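Local coordinates for protein, Family 18 Chitinase (Crocus vernus, PDB 3SIM) that probably hydrolyses the beta-1,4 links of chitin, as a TIM-barrel glycosyl hydrolase of family 18, at residues Ser164-Tyr169 with Ala207-Gly212; Phe219-His224 with Ala255-Ser260; Glu139-Leu144 with Leu170-Glu175; Arg112-Tyr117 with Asn151-Phe156. One frame throughout, in Å; residues are numbered along the deposited sequence. Where two conformers were deposited one is given.

Contact 1 of 4, residues Ser164-Tyr169 with Ala207-Gly212; sequences SVDEYY and ASKYKG
Asp-166 meets Lys-209 and Tyr-210 where two successive outer helices of the TIM barrel, 166-175 and 196-209, come side by side: the first turn of one faces the last residue of the other and the one just after it. Asp-166 directly follows the N-cap position at Val-165, so its carboxylate sits at a helix start, where the negative charge is probably favoured. Its two oxygens are divided between two partners. OD2 takes Lys-209 NZ in a salt bridge of 3.2 Å, entered from the syn side. OD1 accepts from Tyr-210 OH at 2.8 Å on its anti side, with the hydroxyl 32° out of the carboxylate plane. OD1 lies in the plane of the Tyr-210 ring, at its edge, although carboxylate and ring are turned 60° apart. The Lys-209 chain lies with CD 3.6 Å from Asp-166 OD2, and its bend at chi3 (-79°) then turns CE and NZ so that the amine meets the same oxygen. Tyr-185 adds its hydroxyl, bonded to both OD2 and Lys-209 NZ. An alanine here would remove both oxygens and would probably leave Tyr-210 OH without this acceptor and the Lys-209 charge without its carboxylate mate. One turn on, Tyr-169 takes part through CB and its carbonyl O: its ring leads away, its hydroxyl bonding to Tyr-126 O, while CB remains 3.4 Å from Tyr-210 OH and the carbonyl O 3.9 Å from Tyr-210 CE1.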
loop_
_atom_site.group_PDB
_atom_site.type_symbol
_atom_site.label_atom_id
_atom_site.label_comp_id
_atom_site.label_asym_id
_atom_site.label_seq_id
_atom_site.Cartn_x
_atom_site.Cartn_y
_atom_site.Cartn_z
ATOM N N SER A 164 10.312 -10.647 -6.002
ATOM C CA SER A 164 9.685 -11.903 -6.416
ATOM C C SER A 164 8.364 -11.784 -7.192
ATOM O O SER A 164 8.025 -12.660 -7.855
ATOM C CB SER A 164 9.583 -12.930 -5.318
ATOM O OG SER A 164 8.835 -12.432 -4.301
ATOM N N VAL A 165 7.679 -10.661 -7.061
ATOM C CA VAL A 165 6.510 -10.353 -7.838
ATOM C C VAL A 165 6.665 -9.335 -8.971
ATOM O O VAL A 165 5.725 -8.947 -9.556
ATOM C CB VAL A 165 5.280 -10.026 -6.948
ATOM C CG1 VAL A 165 4.932 -11.205 -6.083
ATOM C CG2 VAL A 165 5.492 -8.776 -6.173
ATOM N N ASP A 166 7.875 -8.967 -9.289
ATOM C CA ASP A 166 8.124 -7.938 -10.257
ATOM C C ASP A 166 7.545 -8.242 -11.656
ATOM O O ASP A 166 7.174 -7.355 -12.306
ATOM C CB ASP A 166 9.611 -7.594 -10.368
ATOM C CG ASP A 166 10.053 -6.508 -9.398
ATOM O OD1 ASP A 166 9.288 -5.684 -8.966
ATOM O OD2 ASP A 166 11.166 -6.559 -9.115
ATOM N N GLU A 167 7.495 -9.501 -12.055
ATOM C CA GLU A 167 7.031 -9.885 -13.372
ATOM C C GLU A 167 5.568 -9.462 -13.606
ATOM O O GLU A 167 5.262 -8.892 -14.593
ATOM C CB GLU A 167 7.271 -11.386 -13.662
ATOM C CG GLU A 167 6.823 -11.804 -15.044
ATOM C CD GLU A 167 7.100 -13.253 -15.436
ATOM O OE1 GLU A 167 7.282 -14.089 -14.589
ATOM O OE2 GLU A 167 7.113 -13.533 -16.619
ATOM N N TYR A 168 4.738 -9.731 -12.608
ATOM C CA TYR A 168 3.326 -9.371 -12.545
ATOM C C TYR A 168 3.015 -7.879 -12.499
ATOM O O TYR A 168 2.305 -7.389 -13.297
ATOM C CB TYR A 168 2.664 -10.107 -11.377
ATOM C CG TYR A 168 2.896 -11.593 -11.418
ATOM C CD1 TYR A 168 2.188 -12.389 -12.254
ATOM C CD2 TYR A 168 3.904 -12.164 -10.679
ATOM C CE1 TYR A 168 2.426 -13.696 -12.341
ATOM C CE2 TYR A 168 4.145 -13.516 -10.734
ATOM C CZ TYR A 168 3.407 -14.279 -11.581
ATOM O OH TYR A 168 3.605 -15.612 -11.643
ATOM N N TYR A 169 3.689 -7.188 -11.600
ATOM C CA TYR A 169 3.657 -5.744 -11.498
ATOM C C TYR A 169 4.210 -4.941 -12.698
ATOM O O TYR A 169 3.705 -3.933 -13.032
ATOM C CB TYR A 169 4.133 -5.256 -10.119
ATOM C CG TYR A 169 3.146 -5.628 -9.032
ATOM C CD1 TYR A 169 2.033 -4.860 -8.837
ATOM C CD2 TYR A 169 3.273 -6.792 -8.271
ATOM C CE1 TYR A 169 1.104 -5.176 -7.943
ATOM C CE2 TYR A 169 2.325 -7.118 -7.327
ATOM C CZ TYR A 169 1.224 -6.305 -7.178
ATOM O OH TYR A 169 0.277 -6.549 -6.307
ATOM N N ALA A 207 13.919 1.931 -9.627
ATOM C CA ALA A 207 13.743 3.128 -10.426
ATOM C C ALA A 207 13.894 2.879 -11.933
ATOM O O ALA A 207 13.136 3.349 -12.680
ATOM C CB ALA A 207 14.682 4.235 -9.983
ATOM N N SER A 208 14.880 2.105 -12.336
ATOM C CA SER A 208 15.086 1.591 -13.604
ATOM C C SER A 208 14.022 0.564 -14.042
ATOM O O SER A 208 13.634 0.767 -15.149
ATOM C CB SER A 208 16.457 0.915 -13.706
ATOM O OG SER A 208 17.444 1.846 -13.394
ATOM N N LYS A 209 13.631 -0.416 -13.251
ATOM C CA LYS A 209 12.681 -1.396 -13.681
ATOM C C LYS A 209 11.350 -0.650 -13.983
ATOM O O LYS A 209 10.787 -0.851 -15.003
ATOM C CB LYS A 209 12.470 -2.449 -12.591
ATOM C CG LYS A 209 13.468 -3.610 -12.446
ATOM C CD LYS A 209 13.242 -4.450 -11.194
ATOM C CE LYS A 209 13.796 -3.806 -9.928
ATOM N NZ LYS A 209 13.721 -4.604 -8.707
ATOM N N TYR A 210 10.927 0.218 -13.065
ATOM C CA TYR A 210 9.717 1.047 -13.179
ATOM C C TYR A 210 9.974 2.476 -13.761
ATOM O O TYR A 210 9.718 3.482 -13.177
ATOM C CB TYR A 210 8.862 1.014 -11.883
ATOM C CG TYR A 210 8.406 -0.378 -11.443
ATOM C CD1 TYR A 210 7.166 -0.902 -11.810
ATOM C CD2 TYR A 210 9.228 -1.169 -10.671
ATOM C CE1 TYR A 210 6.806 -2.131 -11.447
ATOM C CE2 TYR A 210 8.842 -2.396 -10.293
ATOM C CZ TYR A 210 7.645 -2.893 -10.665
ATOM O OH TYR A 210 7.324 -4.129 -10.241
ATOM N N LYS A 211 10.535 2.486 -14.949
ATOM C CA LYS A 211 11.089 3.700 -15.496
ATOM C C LYS A 211 10.043 4.761 -15.692
ATOM O O LYS A 211 9.089 4.545 -16.339
ATOM C CB LYS A 211 11.754 3.393 -16.823
ATOM C CG LYS A 211 12.707 4.415 -17.280
ATOM C CD LYS A 211 13.346 3.956 -18.519
ATOM N N GLY A 212 10.278 5.905 -15.095
ATOM C CA GLY A 212 9.297 6.944 -15.107
ATOM C C GLY A 212 8.139 6.813 -14.127
ATOM O O GLY A 212 7.249 7.595 -14.128
#

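Contact 2 of 4, residues Phe219-His224 with Ala255-Ser260; sequences FSTGPH and ADTSKS
Three hydroxyls converge at Thr-221: its OG1 lies 2.6 Å from Thr-257 OG1 and 2.8 Å from Ser-258 OG. The first pair is a hydrogen bond in which either oxygen could donate. A bond from Thr-221 OG1 to Ser-258 OG is possible too, but it would draw on the same single proton and stays unsettled. Both threonines hold OG1 between the backbone N and the carbonyl carbon (chi1 69° in each), which turns the two hydroxyls to one another. Further partners continue the network: Thr-257 OG1 bonds to Thr-254 N, and Ser-258 OG bonds to Glu-266 OE1 and Thr-254 O. The contact lies at the C-terminal ends of two neighbouring parallel strands of the TIM barrel, 215-220 and 250-253, the end where barrel enzymes carry their active sites. It ties the loop leaving the first strand to the short, weakly bonded helix that follows the second. Backbone bonding between Thr-221 and Trp-253 carries the sheet pairing up to this point. A water joins the two backbones as well, donating to Thr-221 O at 3.0 Å and to Thr-257 O at 2.9 Å. The loop is shaped locally by an ST turn, Gly-222 N giving its hydrogen to Ser-220 OG at 2.9 Å and 159°. At the closing residue of that turn, Thr-257 CG2 lies 4.0 Å from Gly-222 CA.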
loop_
_atom_site.group_PDB
_atom_site.type_symbol
_atom_site.label_atom_id
_atom_site.label_comp_id
_atom_site.label_asym_id
_atom_site.label_seq_id
_atom_site.Cartn_x
_atom_site.Cartn_y
_atom_site.Cartn_z
ATOM N N PHE A 219 10.158 1.108 5.053
ATOM C CA PHE A 219 10.580 0.238 6.133
ATOM C C PHE A 219 9.389 -0.393 6.904
ATOM O O PHE A 219 8.318 0.100 6.864
ATOM C CB PHE A 219 11.550 0.929 7.098
ATOM C CG PHE A 219 10.984 2.130 7.824
ATOM C CD1 PHE A 219 10.264 2.000 8.966
ATOM C CD2 PHE A 219 11.234 3.405 7.364
ATOM C CE1 PHE A 219 9.779 3.131 9.624
ATOM C CE2 PHE A 219 10.745 4.514 8.025
ATOM C CZ PHE A 219 10.021 4.373 9.135
ATOM N N SER A 220 9.683 -1.444 7.632
ATOM C CA SER A 220 8.766 -2.137 8.520
ATOM C C SER A 220 9.102 -1.882 9.984
ATOM O O SER A 220 10.220 -1.771 10.346
ATOM C CB SER A 220 8.730 -3.640 8.251
ATOM O OG SER A 220 8.208 -4.403 9.284
ATOM N N THR A 221 8.076 -1.734 10.773
ATOM C CA THR A 221 8.160 -1.612 12.207
ATOM C C THR A 221 7.786 -2.954 12.924
ATOM O O THR A 221 7.551 -2.980 14.056
ATOM C CB THR A 221 7.343 -0.387 12.675
ATOM O OG1 THR A 221 5.950 -0.638 12.488
ATOM C CG2 THR A 221 7.858 0.935 11.944
ATOM N N GLY A 222 7.703 -4.030 12.163
ATOM C CA GLY A 222 7.340 -5.359 12.602
ATOM C C GLY A 222 8.384 -6.093 13.441
ATOM O O GLY A 222 9.490 -5.709 13.497
ATOM N N PRO A 223 8.018 -7.152 14.114
ATOM C CA PRO A 223 8.949 -7.757 15.049
ATOM C C PRO A 223 9.998 -8.639 14.378
ATOM O O PRO A 223 10.825 -9.135 15.061
ATOM C CB PRO A 223 8.041 -8.562 15.965
ATOM C CG PRO A 223 6.937 -8.864 15.172
ATOM C CD PRO A 223 6.691 -7.749 14.247
ATOM N N HIS A 224 9.918 -8.831 13.070
ATOM C CA HIS A 224 10.773 -9.717 12.340
ATOM C C HIS A 224 11.763 -8.963 11.449
ATOM O O HIS A 224 11.428 -8.027 10.836
ATOM C CB HIS A 224 9.929 -10.698 11.525
ATOM N ND1 HIS A 224 9.226 -12.364 13.263
ATOM C CE1 HIS A 224 8.136 -12.793 13.854
ATOM N NE2 HIS A 224 7.107 -12.159 13.346
ATOM N N ALA A 255 0.995 0.886 11.096
ATOM C CA ALA A 255 0.667 1.576 12.354
ATOM C C ALA A 255 0.446 0.533 13.508
ATOM O O ALA A 255 0.755 0.745 14.630
ATOM C CB ALA A 255 -0.518 2.452 12.180
ATOM N N ASP A 256 -0.083 -0.600 13.123
ATOM C CA ASP A 256 -0.420 -1.641 14.026
ATOM C C ASP A 256 0.812 -2.224 14.750
ATOM O O ASP A 256 0.762 -2.414 15.902
ATOM C CB ASP A 256 -1.261 -2.677 13.309
ATOM C CG ASP A 256 -2.506 -2.068 12.683
ATOM O OD1 ASP A 256 -2.439 -1.494 11.629
ATOM O OD2 ASP A 256 -3.498 -2.100 13.307
ATOM N N THR A 257 1.859 -2.495 14.009
ATOM C CA THR A 257 3.167 -2.844 14.545
ATOM C C THR A 257 3.883 -1.748 15.308
ATOM O O THR A 257 4.504 -2.011 16.246
ATOM C CB THR A 257 4.095 -3.640 13.573
ATOM O OG1 THR A 257 4.519 -2.838 12.491
ATOM C CG2 THR A 257 3.389 -4.878 13.099
ATOM N N SER A 258 3.722 -0.515 14.876
ATOM C CA SER A 258 4.330 0.626 15.490
ATOM C C SER A 258 3.877 0.932 16.909
ATOM O O SER A 258 4.533 1.654 17.544
ATOM C CB SER A 258 4.268 1.889 14.600
ATOM O OG SER A 258 4.962 1.755 13.439
ATOM N N LYS A 259 2.776 0.373 17.386
ATOM C CA LYS A 259 2.316 0.631 18.737
ATOM C C LYS A 259 3.425 0.242 19.729
ATOM O O LYS A 259 3.646 0.895 20.653
ATOM C CB LYS A 259 1.053 -0.169 19.003
ATOM C CG LYS A 259 0.481 -0.113 20.332
ATOM C CD LYS A 259 -0.796 -0.896 20.357
ATOM C CE LYS A 259 -1.723 -0.417 21.356
ATOM N N SER A 260 4.148 -0.811 19.442
ATOM C CA SER A 260 5.175 -1.249 20.333
ATOM C C SER A 260 6.438 -0.358 20.500
ATOM O O SER A 260 7.045 -0.438 21.511
ATOM C CB SER A 260 5.431 -2.733 20.237
ATOM O OG SER A 260 6.157 -3.093 19.150
HETATM O O HOH W 1 7.289 -1.275 16.523
#

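Contact 3 of 4, residues Glu139-Leu144 with Leu170-Glu175; sequences ECIGRL and LALFNE
Leu-172 points both of its methyls at Ile-141 and the backbone beside it. CD2 is 3.5 Å from Ile-141 CG2 and 3.8 Å from Ile-141 CB, while CD1 lies 3.7 Å from Gly-142 N. The two side chains cross at about a right angle, so the leucine fork meets the CB and CG2 side of the isoleucine while the end of that chain leads away. In Leu-172 the branch stands opposite the backbone N (chi1 175°), which carries the fork out across the groove between the helices. Having no side chain, Gly-142 exposes its backbone to this fork, and the CA atoms of Gly-142 and Leu-172 are 6.6 Å apart. An alanine at Leu-172 would take away both methyls and would probably open a gap over Ile-141 and Gly-142. Farther out, toward the helix surfaces, a water stands between two acids: it lies 3.2 Å from Glu-139 OE2 and an unusually short 2.5 Å from Glu-175 OE1, a distance to be read with caution. Helices 134-150 and 166-175 are successive outer helices of the TIM barrel, joined through strand 156-159. On its other flank the first is held to helix 99-116, through the salt bridge of Arg-143 with Asp-100 and by Cys-140 resting on Trp-102. The side chains that meet at the buried centre are apolar and make no directional bonds to each other, whereas toward the solvent side Glu-139 OE2 and Glu-175 OE1 lie 5.4 Å apart, a nearness of like charges that may make a proton more readily retained on one of them.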
loop_
_atom_site.group_PDB
_atom_site.type_symbol
_atom_site.label_atom_id
_atom_site.label_comp_id
_atom_site.label_asym_id
_atom_site.label_seq_id
_atom_site.Cartn_x
_atom_site.Cartn_y
_atom_site.Cartn_z
ATOM N N GLU A 139 -4.635 -6.737 -16.957
ATOM C CA GLU A 139 -5.903 -6.349 -17.514
ATOM C C GLU A 139 -6.999 -6.099 -16.480
ATOM O O GLU A 139 -7.579 -5.099 -16.559
ATOM C CB GLU A 139 -6.428 -7.374 -18.505
ATOM C CG GLU A 139 -5.966 -7.296 -19.881
ATOM C CD GLU A 139 -6.480 -8.459 -20.767
ATOM O OE1 GLU A 139 -7.705 -8.656 -20.886
ATOM O OE2 GLU A 139 -5.626 -9.149 -21.327
ATOM N N CYS A 140 -7.172 -6.983 -15.505
ATOM C CA CYS A 140 -8.136 -6.813 -14.455
ATOM C C CYS A 140 -7.855 -5.537 -13.617
ATOM O O CYS A 140 -8.724 -4.713 -13.486
ATOM C CB CYS A 140 -8.122 -8.033 -13.520
ATOM S SG CYS A 140 -8.943 -9.556 -14.034
ATOM N N ILE A 141 -6.642 -5.410 -13.104
ATOM C CA ILE A 141 -6.266 -4.260 -12.328
ATOM C C ILE A 141 -6.259 -2.956 -13.131
ATOM O O ILE A 141 -6.705 -1.972 -12.650
ATOM C CB ILE A 141 -4.937 -4.432 -11.556
ATOM C CG1 ILE A 141 -4.952 -5.733 -10.766
ATOM C CG2 ILE A 141 -4.628 -3.233 -10.687
ATOM C CD1 ILE A 141 -5.916 -5.769 -9.692
ATOM N N GLY A 142 -5.718 -3.011 -14.336
ATOM C CA GLY A 142 -5.672 -1.851 -15.207
ATOM C C GLY A 142 -7.072 -1.342 -15.531
ATOM O O GLY A 142 -7.315 -0.216 -15.320
ATOM N N ARG A 143 -7.996 -2.215 -15.920
ATOM C CA ARG A 143 -9.369 -1.814 -16.162
ATOM C C ARG A 143 -10.054 -1.259 -14.895
ATOM O O ARG A 143 -10.656 -0.279 -14.961
ATOM C CB ARG A 143 -10.203 -2.921 -16.822
ATOM C CG ARG A 143 -9.936 -3.097 -18.303
ATOM C CD ARG A 143 -10.612 -4.312 -18.930
ATOM N NE ARG A 143 -12.045 -4.323 -18.814
ATOM C CZ ARG A 143 -12.834 -5.278 -19.274
ATOM N NH1 ARG A 143 -14.119 -5.181 -19.091
ATOM N NH2 ARG A 143 -12.340 -6.315 -19.880
ATOM N N LEU A 144 -9.840 -1.875 -13.747
ATOM C CA LEU A 144 -10.390 -1.385 -12.494
ATOM C C LEU A 144 -9.927 0.035 -12.144
ATOM O O LEU A 144 -10.754 0.828 -11.927
ATOM C CB LEU A 144 -9.889 -2.258 -11.357
ATOM C CG LEU A 144 -10.628 -2.477 -10.045
ATOM C CD1 LEU A 144 -9.733 -2.768 -8.838
ATOM C CD2 LEU A 144 -11.780 -1.568 -9.732
ATOM N N LEU A 170 5.275 -5.417 -13.300
ATOM C CA LEU A 170 5.818 -4.827 -14.515
ATOM C C LEU A 170 4.863 -4.911 -15.715
ATOM O O LEU A 170 4.719 -4.011 -16.438
ATOM C CB LEU A 170 7.228 -5.337 -14.861
ATOM C CG LEU A 170 8.419 -4.838 -14.016
ATOM C CD1 LEU A 170 9.610 -5.662 -14.247
ATOM C CD2 LEU A 170 8.657 -3.367 -14.226
ATOM N N ALA A 171 4.202 -6.026 -15.846
ATOM C CA ALA A 171 3.163 -6.165 -16.842
ATOM C C ALA A 171 2.056 -5.117 -16.604
ATOM O O ALA A 171 1.706 -4.471 -17.485
ATOM C CB ALA A 171 2.583 -7.498 -16.817
ATOM N N LEU A 172 1.612 -4.962 -15.376
ATOM C CA LEU A 172 0.591 -3.991 -15.044
ATOM C C LEU A 172 1.053 -2.549 -15.323
ATOM O O LEU A 172 0.350 -1.781 -15.905
ATOM C CB LEU A 172 0.152 -4.111 -13.585
ATOM C CG LEU A 172 -0.831 -3.111 -12.960
ATOM C CD1 LEU A 172 -2.037 -2.934 -13.791
ATOM C CD2 LEU A 172 -1.228 -3.442 -11.542
ATOM N N PHE A 173 2.273 -2.255 -14.903
ATOM C CA PHE A 173 2.903 -0.932 -15.087
ATOM C C PHE A 173 3.153 -0.548 -16.559
ATOM O O PHE A 173 2.729 0.465 -16.945
ATOM C CB PHE A 173 4.163 -0.752 -14.223
ATOM C CG PHE A 173 4.842 0.602 -14.374
ATOM C CD1 PHE A 173 5.912 0.759 -15.201
ATOM C CD2 PHE A 173 4.405 1.705 -13.678
ATOM C CE1 PHE A 173 6.514 1.968 -15.317
ATOM C CE2 PHE A 173 5.020 2.904 -13.801
ATOM C CZ PHE A 173 6.075 3.027 -14.622
ATOM N N ASN A 174 3.788 -1.412 -17.339
ATOM C CA ASN A 174 3.993 -1.206 -18.744
ATOM C C ASN A 174 2.687 -1.109 -19.562
ATOM O O ASN A 174 2.599 -0.315 -20.416
ATOM C CB ASN A 174 4.934 -2.244 -19.343
ATOM C CG ASN A 174 6.345 -2.183 -18.772
ATOM O OD1 ASN A 174 6.938 -3.174 -18.574
ATOM N ND2 ASN A 174 6.842 -1.030 -18.540
ATOM N N GLU A 175 1.714 -1.926 -19.244
ATOM C CA GLU A 175 0.382 -1.798 -19.809
ATOM C C GLU A 175 -0.519 -0.579 -19.433
ATOM O O GLU A 175 -1.359 -0.233 -20.187
ATOM C CB GLU A 175 -0.387 -3.126 -19.767
ATOM C CG GLU A 175 0.295 -4.276 -20.500
ATOM C CD GLU A 175 -0.426 -5.617 -20.309
ATOM O OE1 GLU A 175 -1.615 -5.652 -20.342
ATOM O OE2 GLU A 175 0.175 -6.656 -20.153
HETATM O O HOH W 2 -2.800 -7.773 -20.979
#

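Contact 4 of 4, residues Arg112-Tyr117 with Asn151-Phe156; sequences RIIQRY and NGVISF
Ile-114 sends its two branches to two consecutive residues, Val-153 and Ile-154. Its short branch, CG2, lies opposite the backbone N and meets Val-153 CG1 at 3.6 Å; the same methyl is 3.6 Å from the carbonyl O of Val-153, so it touches side chain and backbone together. The long branch is extended (chi2 165°) and takes CD1 on to Ile-154 CG2, 3.7 Å away. That CD1 also comes within 4.1 Å of Val-153 CG1, so the valine methyl lies near both arms of the fork. Val-153 answers with a single methyl, CG1. Ile-154 has the less common first torsion, with CG1 set between its own N and carbonyl carbon (chi1 71°), and it is CG2 that meets Ile-114. This is the link between an outer helix and the next inner strand of the TIM barrel: residues 151-156 lead from helix 134-150 into strand 156-159 and pass the last turns of helix 99-116. A Schellman motif ends helix 134-150, with Gly-152 at positive phi (74°), and the chain then turns to bring Val-153 against Ile-114. Both isoleucines also rest on Ile-122 of strand 121-125, and Ile-154 reaches back to Leu-148 and Lys-149. Beyond them, backbone bonding of Ser-155 with Asp-120 and of Phe-156 with Ile-122 starts the pairing of the two parallel strands.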
loop_
_atom_site.group_PDB
_atom_site.type_symbol
_atom_site.label_atom_id
_atom_site.label_comp_id
_atom_site.label_asym_id
_atom_site.label_seq_id
_atom_site.Cartn_x
_atom_site.Cartn_y
_atom_site.Cartn_z
ATOM N N ARG A 112 -18.876 0.870 -3.969
ATOM C CA ARG A 112 -19.629 0.898 -2.715
ATOM C C ARG A 112 -18.758 1.111 -1.462
ATOM O O ARG A 112 -19.048 1.933 -0.678
ATOM C CB ARG A 112 -20.476 -0.385 -2.514
ATOM C CG ARG A 112 -21.250 -0.403 -1.210
ATOM C CD ARG A 112 -21.925 -1.722 -0.831
ATOM N NE ARG A 112 -22.475 -1.631 0.486
ATOM C CZ ARG A 112 -21.812 -1.905 1.576
ATOM N NH1 ARG A 112 -20.586 -2.340 1.477
ATOM N NH2 ARG A 112 -22.348 -1.750 2.738
ATOM N N ILE A 113 -17.680 0.368 -1.321
ATOM C CA ILE A 113 -16.799 0.527 -0.185
ATOM C C ILE A 113 -16.142 1.932 -0.143
ATOM O O ILE A 113 -16.120 2.557 0.867
ATOM C CB ILE A 113 -15.717 -0.626 -0.097
ATOM C CG1 ILE A 113 -16.322 -1.968 0.342
ATOM C CG2 ILE A 113 -14.591 -0.305 0.861
ATOM C CD1 ILE A 113 -15.565 -3.132 -0.011
ATOM N N ILE A 114 -15.637 2.378 -1.271
ATOM C CA ILE A 114 -14.954 3.633 -1.375
ATOM C C ILE A 114 -15.878 4.802 -1.032
ATOM O O ILE A 114 -15.515 5.584 -0.245
ATOM C CB ILE A 114 -14.315 3.826 -2.778
ATOM C CG1 ILE A 114 -13.120 2.889 -2.962
ATOM C CG2 ILE A 114 -13.966 5.258 -3.001
ATOM C CD1 ILE A 114 -12.671 2.744 -4.330
ATOM N N GLN A 115 -17.079 4.830 -1.597
ATOM C CA GLN A 115 -18.084 5.861 -1.281
ATOM C C GLN A 115 -18.519 5.815 0.186
ATOM O O GLN A 115 -18.555 6.773 0.829
ATOM C CB GLN A 115 -19.301 5.815 -2.234
ATOM C CG GLN A 115 -18.981 6.013 -3.708
ATOM C CD GLN A 115 -20.179 5.855 -4.644
ATOM O OE1 GLN A 115 -21.095 5.153 -4.364
ATOM N NE2 GLN A 115 -20.138 6.513 -5.739
ATOM N N ARG A 116 -18.790 4.631 0.685
ATOM C CA ARG A 116 -19.198 4.452 2.056
ATOM C C ARG A 116 -18.170 4.895 3.100
ATOM O O ARG A 116 -18.551 5.497 4.030
ATOM C CB ARG A 116 -19.693 3.030 2.351
ATOM C CG ARG A 116 -20.535 2.931 3.603
ATOM C CD ARG A 116 -21.087 1.528 3.832
ATOM N NE ARG A 116 -20.282 0.729 4.729
ATOM C CZ ARG A 116 -20.257 0.893 6.030
ATOM N NH1 ARG A 116 -19.560 0.137 6.774
ATOM N NH2 ARG A 116 -20.986 1.808 6.579
ATOM N N TYR A 117 -16.890 4.605 2.902
ATOM C CA TYR A 117 -15.844 4.993 3.835
ATOM C C TYR A 117 -15.260 6.416 3.563
ATOM O O TYR A 117 -14.361 6.861 4.233
ATOM C CB TYR A 117 -14.747 3.929 3.969
ATOM C CG TYR A 117 -15.154 2.656 4.731
ATOM C CD1 TYR A 117 -15.914 1.689 4.138
ATOM C CD2 TYR A 117 -14.746 2.446 6.021
ATOM C CE1 TYR A 117 -16.284 0.545 4.835
ATOM C CE2 TYR A 117 -15.068 1.327 6.697
ATOM C CZ TYR A 117 -15.846 0.377 6.116
ATOM O OH TYR A 117 -16.166 -0.720 6.796
ATOM N N ASN A 151 -14.987 7.371 -13.588
ATOM C CA ASN A 151 -16.270 7.529 -12.915
ATOM C C ASN A 151 -16.234 8.576 -11.784
ATOM O O ASN A 151 -17.214 8.899 -11.199
ATOM C CB ASN A 151 -16.795 6.211 -12.367
ATOM C CG ASN A 151 -17.095 5.211 -13.414
ATOM O OD1 ASN A 151 -17.151 5.497 -14.546
ATOM N ND2 ASN A 151 -17.276 4.013 -13.001
ATOM N N GLY A 152 -15.033 9.066 -11.516
ATOM C CA GLY A 152 -14.717 9.984 -10.446
ATOM C C GLY A 152 -14.689 9.445 -9.017
ATOM O O GLY A 152 -14.756 10.191 -8.114
ATOM N N VAL A 153 -14.672 8.135 -8.857
ATOM C CA VAL A 153 -14.614 7.448 -7.580
ATOM C C VAL A 153 -13.302 7.593 -6.748
ATOM O O VAL A 153 -13.337 7.639 -5.571
ATOM C CB VAL A 153 -15.053 5.953 -7.717
ATOM C CG1 VAL A 153 -15.137 5.319 -6.383
ATOM C CG2 VAL A 153 -16.368 5.854 -8.447
ATOM N N ILE A 154 -12.173 7.610 -7.426
ATOM C CA ILE A 154 -10.862 7.827 -6.831
ATOM C C ILE A 154 -10.043 8.906 -7.517
ATOM O O ILE A 154 -10.140 9.109 -8.665
ATOM C CB ILE A 154 -10.011 6.524 -6.734
ATOM C CG1 ILE A 154 -9.540 6.056 -8.120
ATOM C CG2 ILE A 154 -10.706 5.468 -5.970
ATOM C CD1 ILE A 154 -8.908 4.785 -8.161
ATOM N N SER A 155 -9.296 9.636 -6.725
ATOM C CA SER A 155 -8.174 10.483 -7.139
ATOM C C SER A 155 -6.819 9.859 -7.562
ATOM O O SER A 155 -6.219 10.287 -8.512
ATOM C CB SER A 155 -7.908 11.542 -6.115
ATOM O OG SER A 155 -8.957 12.415 -6.089
ATOM N N PHE A 156 -6.354 8.907 -6.763
ATOM C CA PHE A 156 -5.082 8.250 -6.937
ATOM C C PHE A 156 -5.078 6.729 -6.795
ATOM O O PHE A 156 -5.963 6.133 -6.228
ATOM C CB PHE A 156 -3.998 8.867 -6.016
ATOM C CG PHE A 156 -4.243 8.665 -4.553
ATOM C CD1 PHE A 156 -5.064 9.498 -3.839
ATOM C CD2 PHE A 156 -3.629 7.642 -3.875
ATOM C CE1 PHE A 156 -5.290 9.297 -2.506
ATOM C CE2 PHE A 156 -3.837 7.459 -2.561
ATOM C CZ PHE A 156 -4.671 8.289 -1.872
#

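In the fold
Contacts 1, 3 and 4 follow one side of the barrel through its successive helices 99-116, 134-150, 166-175 and 196-209. Contacts 1 and 3 share helix 166-175, with centres 12 Å apart, and touch directly: Leu-170 CD2 lies 3.6 Å from Tyr-210 CE1, and the Phe-173 and Tyr-210 rings meet edge-to-face. Contacts 3 and 4 interleave along the chain, about 6 Å apart at their nearest atoms. Contact 2 is separate, its centre about 30 Å from that of contact 3 across the chain's centre. Strand 121-125 carries most of the DGIDIDYE sequence, consistent with the catalytic signature of family 18; contact 4 packs on this strand, and contact 1 reaches Tyr-126 just beyond it through Tyr-169.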